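Local structure of uncharacterized protein (Bacteroides uniformis ATCC 8492, 4Q68) at residues N10-L15 with V213-V218; K5-N10 with E46-E51. The protein is probably an N-acetylmuramoyl-L-alanine amidase of the NlpC/P60 type, cutting the bond between N-acetylmuramic acid and the peptide stem of bacterial cell-wall peptidoglycan. One frame throughout, in Å; residues are numbered along the deposited sequence.

Contacts 1 and 2 illustrate how one short helix can tie two different elements of a fold together. Both use helix 2-12 and share N10: contact 2 takes the segment up to this residue and joins it to helix 41-53, while contact 1 takes the segment from it onward and joins it to strand 212-215 of the antiparallel sheet. Their centres lie about 12 Å apart. Along the chain the segments alternate, in the order 5-10, 10-15, 46-51, 213-218. The side chains of K13 and Y14 reach from the first contact into the second, Y14 packing on Y47 and V48. The N-terminal helix is thereby held to both the helical and the sheet part of the fold.

Contact 1: residues N10-L15 with V213-V218; sequences NGIKYL and VVVSKV
L15 and Y14 meet strand residues V213 to V215 in two different ways, one with a side chain and the other mainly with its backbone carbonyl. L15 uses a single branch: CD2 comes down on the peptide link between V214 and V215, 3.6 Å from V214 C, and also touches the methyl CG2 of V215 at 3.9 Å. At the root of this side chain, chi1 of -70° sets CG of L15 beside its own backbone N. The same CD2 lies 4.3 Å from V213 CG1, so one methyl spans three consecutive residues.

V213 is the counterpart on the strand. Its branch carbon CB rests 3.2 Å from Y14 O, and both methyls sit only slightly farther from that oxygen, so the isopropyl group packs against it. CG1, anti to the backbone N (chi1 177°), also approaches Y14 CB at 4.2 Å and so packs against both Y14 and L15. No hydrogen bond crosses between the two segments; the contact is van der Waals packing, methyl on methyl and carbonyl on valine.

The chain is presented to the strand by a type I beta turn from I12 to L15, in which L15 N donates to I12 O at 3.0 Å. The Y14 ring, turned away from the strand, has N10 O in its plane at one edge.

Beyond the two segments, that ring packs on L44, Y47 and V48 of helix 41-53. V213 makes backbone hydrogen bonds with D16 and V17 just past the turn, while V214 makes a backbone hydrogen bond with H205 of the adjacent strand. The contact places the turn after helix 2-12 against strand 212-215, which pairs with strand 200-207.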
ATOM      1  N   ASN A  10      -1.933  11.358 -11.338  1.00  7.24           N
ATOM      2  CA  ASN A  10      -3.118  11.166 -10.515  1.00  7.03           C
ATOM      3  C   ASN A  10      -2.790  11.262  -9.019  1.00  7.09           C
ATOM      4  O   ASN A  10      -3.600  11.778  -8.250  1.00  8.58           O
ATOM      5  CB  ASN A  10      -3.828   9.859 -10.856  1.00  7.19           C
ATOM      6  CG  ASN A  10      -4.527   9.923 -12.188  1.00  8.09           C
ATOM      7  OD1 ASN A  10      -4.881  11.017 -12.660  1.00 10.49           O
ATOM      8  ND2 ASN A  10      -4.739   8.768 -12.810  1.00  8.50           N
ATOM      9  N   GLY A  11      -1.605  10.817  -8.611  1.00  6.71           N
ATOM     10  CA  GLY A  11      -1.174  11.027  -7.242  1.00  6.97           C
ATOM     11  C   GLY A  11      -0.983  12.504  -6.909  1.00  6.92           C
ATOM     12  O   GLY A  11      -1.396  12.961  -5.844  1.00  7.04           O
ATOM     13  N   ILE A  12      -0.382  13.260  -7.826  1.00  7.24           N
ATOM     14  CA  ILE A  12      -0.158  14.698  -7.647  0.50  7.87           C
ATOM     15  C   ILE A  12      -1.477  15.442  -7.460  1.00  7.46           C
ATOM     16  O   ILE A  12      -1.538  16.438  -6.740  1.00  7.95           O
ATOM     17  CB  ILE A  12       0.644  15.278  -8.841  0.50  8.99           C
ATOM     18  CG1 ILE A  12       2.113  14.841  -8.759  0.50 10.05           C
ATOM     19  CG2 ILE A  12       0.528  16.810  -8.925  0.50  8.52           C
ATOM     20  CD1 ILE A  12       2.824  15.238  -7.476  0.50 10.68           C
ATOM     21  N   LYS A  13      -2.551  14.960  -8.090  1.00  7.61           N
ATOM     22  CA  LYS A  13      -3.896  15.540  -7.906  0.50  8.19           C
ATOM     23  C   LYS A  13      -4.383  15.524  -6.476  1.00  8.12           C
ATOM     24  O   LYS A  13      -5.271  16.300  -6.115  1.00 10.33           O
ATOM     25  CB  LYS A  13      -4.955  14.815  -8.737  0.50  9.46           C
ATOM     26  CG  LYS A  13      -4.826  15.025 -10.222  0.50 11.04           C
ATOM     27  CD  LYS A  13      -5.965  14.384 -10.992  0.50 14.03           C
ATOM     28  CE  LYS A  13      -5.611  14.185 -12.449  0.50 16.70           C
ATOM     29  NZ  LYS A  13      -6.522  13.216 -13.117  0.50 17.98           N
ATOM     30  N   TYR A  14      -3.831  14.624  -5.654  1.00  7.80           N
ATOM     31  CA  TYR A  14      -4.199  14.533  -4.236  1.00  7.44           C
ATOM     32  C   TYR A  14      -3.365  15.421  -3.315  1.00  7.24           C
ATOM     33  O   TYR A  14      -3.608  15.433  -2.114  1.00  7.89           O
ATOM     34  CB  TYR A  14      -4.113  13.078  -3.748  1.00  7.40           C
ATOM     35  CG  TYR A  14      -5.310  12.258  -4.143  1.00  7.30           C
ATOM     36  CD1 TYR A  14      -5.406  11.700  -5.407  1.00  7.96           C
ATOM     37  CD2 TYR A  14      -6.370  12.051  -3.264  1.00  7.88           C
ATOM     38  CE1 TYR A  14      -6.525  10.967  -5.783  1.00  8.12           C
ATOM     39  CE2 TYR A  14      -7.477  11.306  -3.628  1.00  8.09           C
ATOM     40  CZ  TYR A  14      -7.559  10.776  -4.886  1.00  7.69           C
ATOM     41  OH  TYR A  14      -8.684  10.066  -5.239  1.00  8.83           O
ATOM     42  N   LEU A  15      -2.397  16.180  -3.832  1.00  7.26           N
ATOM     43  CA  LEU A  15      -1.636  17.039  -2.935  1.00  7.47           C
ATOM     44  C   LEU A  15      -2.601  17.910  -2.142  1.00  7.54           C
ATOM     45  O   LEU A  15      -3.584  18.426  -2.685  1.00  8.19           O
ATOM     46  CB  LEU A  15      -0.623  17.903  -3.690  1.00  7.47           C
ATOM     47  CG  LEU A  15       0.556  17.140  -4.294  1.00  8.07           C
ATOM     48  CD1 LEU A  15       1.412  18.085  -5.092  1.00  8.56           C
ATOM     49  CD2 LEU A  15       1.407  16.468  -3.223  1.00  9.71           C
ATOM     50  N   VAL A 213      -1.594  15.005   2.207  1.00  7.16           N
ATOM     51  CA  VAL A 213      -0.794  14.409   1.144  1.00  6.66           C
ATOM     52  C   VAL A 213       0.258  15.419   0.692  1.00  6.51           C
ATOM     53  O   VAL A 213      -0.058  16.578   0.401  1.00  7.20           O
ATOM     54  CB  VAL A 213      -1.684  13.994  -0.041  1.00  6.71           C
ATOM     55  CG1 VAL A 213      -0.862  13.433  -1.181  1.00  6.89           C
ATOM     56  CG2 VAL A 213      -2.746  12.992   0.396  1.00  7.19           C
ATOM     57  N   VAL A 214       1.507  14.962   0.643  1.00  6.45           N
ATOM     58  CA  VAL A 214       2.659  15.809   0.347  1.00  6.62           C
ATOM     59  C   VAL A 214       3.593  15.131  -0.651  1.00  6.45           C
ATOM     60  O   VAL A 214       3.563  13.915  -0.851  1.00  7.14           O
ATOM     61  CB  VAL A 214       3.483  16.129   1.617  1.00  7.41           C
ATOM     62  CG1 VAL A 214       2.618  16.810   2.659  1.00  8.11           C
ATOM     63  CG2 VAL A 214       4.132  14.870   2.196  1.00  8.30           C
ATOM     64  N   VAL A 215       4.444  15.955  -1.253  1.00  6.63           N
ATOM     65  CA  VAL A 215       5.707  15.512  -1.828  1.00  6.96           C
ATOM     66  C   VAL A 215       6.727  15.558  -0.696  1.00  6.95           C
ATOM     67  O   VAL A 215       6.886  16.582  -0.035  1.00  7.64           O
ATOM     68  CB  VAL A 215       6.173  16.452  -2.963  1.00  7.52           C
ATOM     69  CG1 VAL A 215       7.553  16.051  -3.449  1.00  7.66           C
ATOM     70  CG2 VAL A 215       5.182  16.482  -4.095  1.00  8.45           C
ATOM     71  N   SER A 216       7.433  14.464  -0.454  1.00  6.69           N
ATOM     72  CA  SER A 216       8.400  14.447   0.627  1.00  6.83           C
ATOM     73  C   SER A 216       9.463  15.525   0.449  1.00  6.88           C
ATOM     74  O   SER A 216       9.924  15.801  -0.650  1.00  7.81           O
ATOM     75  CB  SER A 216       9.028  13.061   0.766  1.00  7.02           C
ATOM     76  OG  SER A 216       9.773  12.686  -0.373  1.00  6.86           O
ATOM     77  N   LYS A 217       9.853  16.139   1.564  1.00  8.29           N
ATOM     78  CA  LYS A 217      10.877  17.186   1.542  0.50  8.86           C
ATOM     79  C   LYS A 217      12.284  16.603   1.422  1.00  9.11           C
ATOM     80  O   LYS A 217      13.197  17.287   0.953  1.00 11.34           O
ATOM     81  CB  LYS A 217      10.790  18.077   2.778  0.50 10.74           C
ATOM     82  CG  LYS A 217       9.558  18.965   2.845  0.50 13.68           C
ATOM     83  CD  LYS A 217       9.637  20.147   1.892  0.50 17.61           C
ATOM     84  CE  LYS A 217       8.539  21.164   2.173  0.50 20.34           C
ATOM     85  NZ  LYS A 217       8.742  21.894   3.459  0.50 20.86           N
ATOM     86  N   VAL A 218      12.453  15.352   1.842  1.00  8.51           N
ATOM     87  CA  VAL A 218      13.703  14.640   1.724  1.00  8.53           C
ATOM     88  C   VAL A 218      13.488  13.445   0.806  1.00  7.61           C
ATOM     89  O   VAL A 218      12.354  12.984   0.609  1.00  7.76           O
ATOM     90  CB  VAL A 218      14.243  14.202   3.112  1.00  9.24           C
ATOM     91  CG1 VAL A 218      14.437  15.421   3.995  1.00 11.02           C
ATOM     92  CG2 VAL A 218      13.321  13.179   3.798  1.00 10.24           C
TER

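Contact 2: residues K5-N10 with E46-E51; sequences KDMLSN and EYVLAE
N10 and V48 mark the closest backbone approach of two helical segments, their CA atoms 5.9 Å apart. The axes of 5-10 and 46-51 come within 9.1 Å, with their N-to-C directions at 133°, about midway between perpendicular and antiparallel.

V48 fills the middle of the interface. Its CG1 lies 3.5 Å from M7 O and also touches N10 CB, while CG2 faces N10 O. M7, present as selenomethionine, is bent at chi2 (-72°), which carries SE over the backbone of the other helix, 3.8 Å from L49 CA. A further bend at chi3 brings CE back to within 3.9 Å of V48 CG1. The M7 side chain also touches I193 of strand 188-197.

At the other end of the interface the amide of N10 and the carboxylate of E51 lie face to face, their planes only 13° apart and N10 CG 3.8 Å from E51 CD. They stack without hydrogen-bonding; the amide is engaged by K13 NZ at OD1 and by T52 OG1 at ND2. K13 also makes a weak, long ion pair with E51 OE2, and its charge would probably ease the approach of the two oxygen-bearing groups. A water bridges the helices from the remaining carboxylate oxygen, donating to E51 OE1 (2.7 Å) and to N10 O (2.9 Å). An alanine in place of E51 would probably leave one face of the N10 amide without its stacking partner, take one anchor from the bridging water and leave K13 without the carboxylate beside it.

The arrangement is a buried helix-helix packing, apolar around M7, V48 and L49 and polar where N10 meets E51. It is consistent with the papain-like core of NlpC/P60 enzymes, in which a central helix packs against the antiparallel sheet; helix 41-53 probably takes that place.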
ATOM      1  N   LYS A   5       3.509   7.670 -15.794  1.00 10.31           N
ATOM      2  CA  LYS A   5       3.223   9.096 -15.821  1.00 10.50           C
ATOM      3  C   LYS A   5       1.822   9.366 -15.289  1.00  9.39           C
ATOM      4  O   LYS A   5       1.609  10.345 -14.573  1.00  9.41           O
ATOM      5  CB  LYS A   5       3.362   9.648 -17.232  1.00 11.98           C
ATOM      6  CG  LYS A   5       4.792   9.780 -17.675  1.00 14.93           C
ATOM      7  CD  LYS A   5       4.889  10.405 -19.045  1.00 18.21           C
ATOM      8  CE  LYS A   5       6.330  10.671 -19.433  1.00 21.64           C
ATOM      9  NZ  LYS A   5       6.425  11.310 -20.765  1.00 24.98           N
ATOM     10  N   ASP A   6       0.865   8.517 -15.657  1.00  8.89           N
ATOM     11  CA  ASP A   6      -0.511   8.714 -15.251  1.00  8.73           C
ATOM     12  C   ASP A   6      -0.721   8.396 -13.762  1.00  7.49           C
ATOM     13  O   ASP A   6      -1.441   9.100 -13.069  1.00  7.97           O
ATOM     14  CB  ASP A   6      -1.459   7.878 -16.112  1.00  9.65           C
ATOM     15  CG  ASP A   6      -1.514   8.333 -17.568  1.00 11.78           C
ATOM     16  OD1 ASP A   6      -1.025   9.429 -17.905  1.00 14.51           O
ATOM     17  OD2 ASP A   6      -2.040   7.544 -18.378  1.00 15.75           O
HETATM   18  N   MSE A   7      -0.096   7.336 -13.254  1.00  7.30           N
HETATM   19  CA  MSE A   7      -0.107   7.078 -11.805  1.00  6.68           C
HETATM   20  C   MSE A   7       0.432   8.289 -11.051  1.00  6.55           C
HETATM   21  O   MSE A   7      -0.156   8.729 -10.060  1.00  7.01           O
HETATM   22  CB  MSE A   7       0.780   5.867 -11.477  1.00  7.01           C
HETATM   23  CG  MSE A   7       0.162   4.519 -11.691  1.00  7.06           C
HETATM   24 SE   MSE A   7      -1.193   4.076 -10.368  0.75  7.94          SE
HETATM   25  CE  MSE A   7      -0.149   4.255  -8.752  1.00 12.06           C
ATOM     26  N   LEU A   8       1.567   8.815 -11.496  1.00  6.63           N
ATOM     27  CA  LEU A   8       2.170   9.962 -10.825  1.00  6.84           C
ATOM     28  C   LEU A   8       1.268  11.197 -10.895  1.00  7.03           C
ATOM     29  O   LEU A   8       1.044  11.856  -9.885  1.00  7.30           O
ATOM     30  CB  LEU A   8       3.541  10.258 -11.425  1.00  7.31           C
ATOM     31  CG  LEU A   8       4.232  11.517 -10.893  1.00  7.95           C
ATOM     32  CD1 LEU A   8       4.441  11.451  -9.375  1.00  8.15           C
ATOM     33  CD2 LEU A   8       5.550  11.740 -11.604  1.00  8.79           C
ATOM     34  N   SER A   9       0.748  11.517 -12.075  1.00  7.64           N
ATOM     35  CA  SER A   9      -0.062  12.711 -12.182  0.70  7.94           C
ATOM     36  C   SER A   9      -1.353  12.555 -11.376  1.00  7.42           C
ATOM     37  O   SER A   9      -1.797  13.517 -10.754  1.00  8.01           O
ATOM     38  CB  SER A   9      -0.296  13.085 -13.640  0.70  9.04           C
ATOM     39  OG  SER A   9      -1.021  12.102 -14.311  0.70 10.89           O
ATOM     40  N   ASN A  10      -1.933  11.358 -11.338  1.00  7.24           N
ATOM     41  CA  ASN A  10      -3.118  11.166 -10.515  1.00  7.03           C
ATOM     42  C   ASN A  10      -2.790  11.262  -9.019  1.00  7.09           C
ATOM     43  O   ASN A  10      -3.600  11.778  -8.250  1.00  8.58           O
ATOM     44  CB  ASN A  10      -3.828   9.859 -10.856  1.00  7.19           C
ATOM     45  CG  ASN A  10      -4.527   9.923 -12.188  1.00  8.09           C
ATOM     46  OD1 ASN A  10      -4.881  11.017 -12.660  1.00 10.49           O
ATOM     47  ND2 ASN A  10      -4.739   8.768 -12.810  1.00  8.50           N
ATOM     48  N   GLU A  46      -4.701   3.306  -3.048  1.00  4.79           N
ATOM     49  CA  GLU A  46      -5.830   2.588  -3.630  1.00  4.94           C
ATOM     50  C   GLU A  46      -6.638   3.475  -4.567  1.00  4.96           C
ATOM     51  O   GLU A  46      -6.998   3.044  -5.663  1.00  5.62           O
ATOM     52  CB  GLU A  46      -6.728   2.007  -2.539  1.00  5.30           C
ATOM     53  CG  GLU A  46      -6.049   0.911  -1.757  1.00  5.26           C
ATOM     54  CD  GLU A  46      -6.942   0.218  -0.760  1.00  6.17           C
ATOM     55  OE1 GLU A  46      -7.763   0.920  -0.112  1.00  7.65           O
ATOM     56  OE2 GLU A  46      -6.820  -1.033  -0.639  1.00  7.94           O
ATOM     57  N   TYR A  47      -6.943   4.703  -4.157  1.00  5.56           N
ATOM     58  CA  TYR A  47      -7.727   5.588  -5.020  1.00  5.80           C
ATOM     59  C   TYR A  47      -6.953   5.962  -6.282  1.00  5.70           C
ATOM     60  O   TYR A  47      -7.540   6.052  -7.366  1.00  6.24           O
ATOM     61  CB  TYR A  47      -8.145   6.877  -4.302  1.00  6.37           C
ATOM     62  CG  TYR A  47      -9.004   6.677  -3.064  1.00  6.16           C
ATOM     63  CD1 TYR A  47     -10.048   5.765  -3.035  1.00  6.47           C
ATOM     64  CD2 TYR A  47      -8.752   7.416  -1.914  1.00  6.45           C
ATOM     65  CE1 TYR A  47     -10.828   5.605  -1.892  1.00  6.85           C
ATOM     66  CE2 TYR A  47      -9.503   7.253  -0.766  1.00  6.84           C
ATOM     67  CZ  TYR A  47     -10.541   6.342  -0.750  1.00  6.32           C
ATOM     68  OH  TYR A  47     -11.305   6.133   0.386  1.00  7.33           O
ATOM     69  N   VAL A  48      -5.657   6.212  -6.150  1.00  5.53           N
ATOM     70  CA  VAL A  48      -4.851   6.570  -7.303  1.00  5.51           C
ATOM     71  C   VAL A  48      -4.773   5.406  -8.291  1.00  5.33           C
ATOM     72  O   VAL A  48      -4.944   5.584  -9.504  1.00  5.98           O
ATOM     73  CB  VAL A  48      -3.456   7.044  -6.869  1.00  6.11           C
ATOM     74  CG1 VAL A  48      -2.555   7.237  -8.069  1.00  7.11           C
ATOM     75  CG2 VAL A  48      -3.576   8.364  -6.089  1.00  7.39           C
ATOM     76  N   LEU A  49      -4.506   4.207  -7.789  1.00  5.07           N
ATOM     77  CA  LEU A  49      -4.445   3.027  -8.640  1.00  5.31           C
ATOM     78  C   LEU A  49      -5.802   2.763  -9.290  1.00  5.42           C
ATOM     79  O   LEU A  49      -5.877   2.460 -10.483  1.00  5.96           O
ATOM     80  CB  LEU A  49      -3.976   1.823  -7.815  1.00  5.21           C
ATOM     81  CG  LEU A  49      -3.848   0.491  -8.560  1.00  5.50           C
ATOM     82  CD1 LEU A  49      -2.871   0.550  -9.726  1.00  6.03           C
ATOM     83  CD2 LEU A  49      -3.443  -0.593  -7.582  1.00  5.50           C
ATOM     84  N   ALA A  50      -6.884   2.880  -8.529  1.00  5.54           N
ATOM     85  CA  ALA A  50      -8.237   2.638  -9.086  1.00  6.14           C
ATOM     86  C   ALA A  50      -8.536   3.614 -10.206  1.00  6.20           C
ATOM     87  O   ALA A  50      -9.053   3.227 -11.245  1.00  7.30           O
ATOM     88  CB  ALA A  50      -9.280   2.735  -8.003  1.00  6.57           C
ATOM     89  N   GLU A  51      -8.209   4.883 -10.004  1.00  6.25           N
ATOM     90  CA  GLU A  51      -8.446   5.884 -11.035  1.00  7.03           C
ATOM     91  C   GLU A  51      -7.611   5.605 -12.275  1.00  6.43           C
ATOM     92  O   GLU A  51      -8.109   5.668 -13.401  1.00  7.59           O
ATOM     93  CB  GLU A  51      -8.137   7.274 -10.505  1.00  7.63           C
ATOM     94  CG  GLU A  51      -8.310   8.379 -11.544  1.00  9.23           C
ATOM     95  CD  GLU A  51      -8.086   9.776 -11.000  1.00 11.22           C
ATOM     96  OE1 GLU A  51      -7.720   9.943  -9.816  1.00 13.23           O
ATOM     97  OE2 GLU A  51      -8.273  10.726 -11.800  1.00 15.01           O
TER
HETATM   98  O   HOH W   1      -6.362  12.061  -8.953  1.00 15.75           O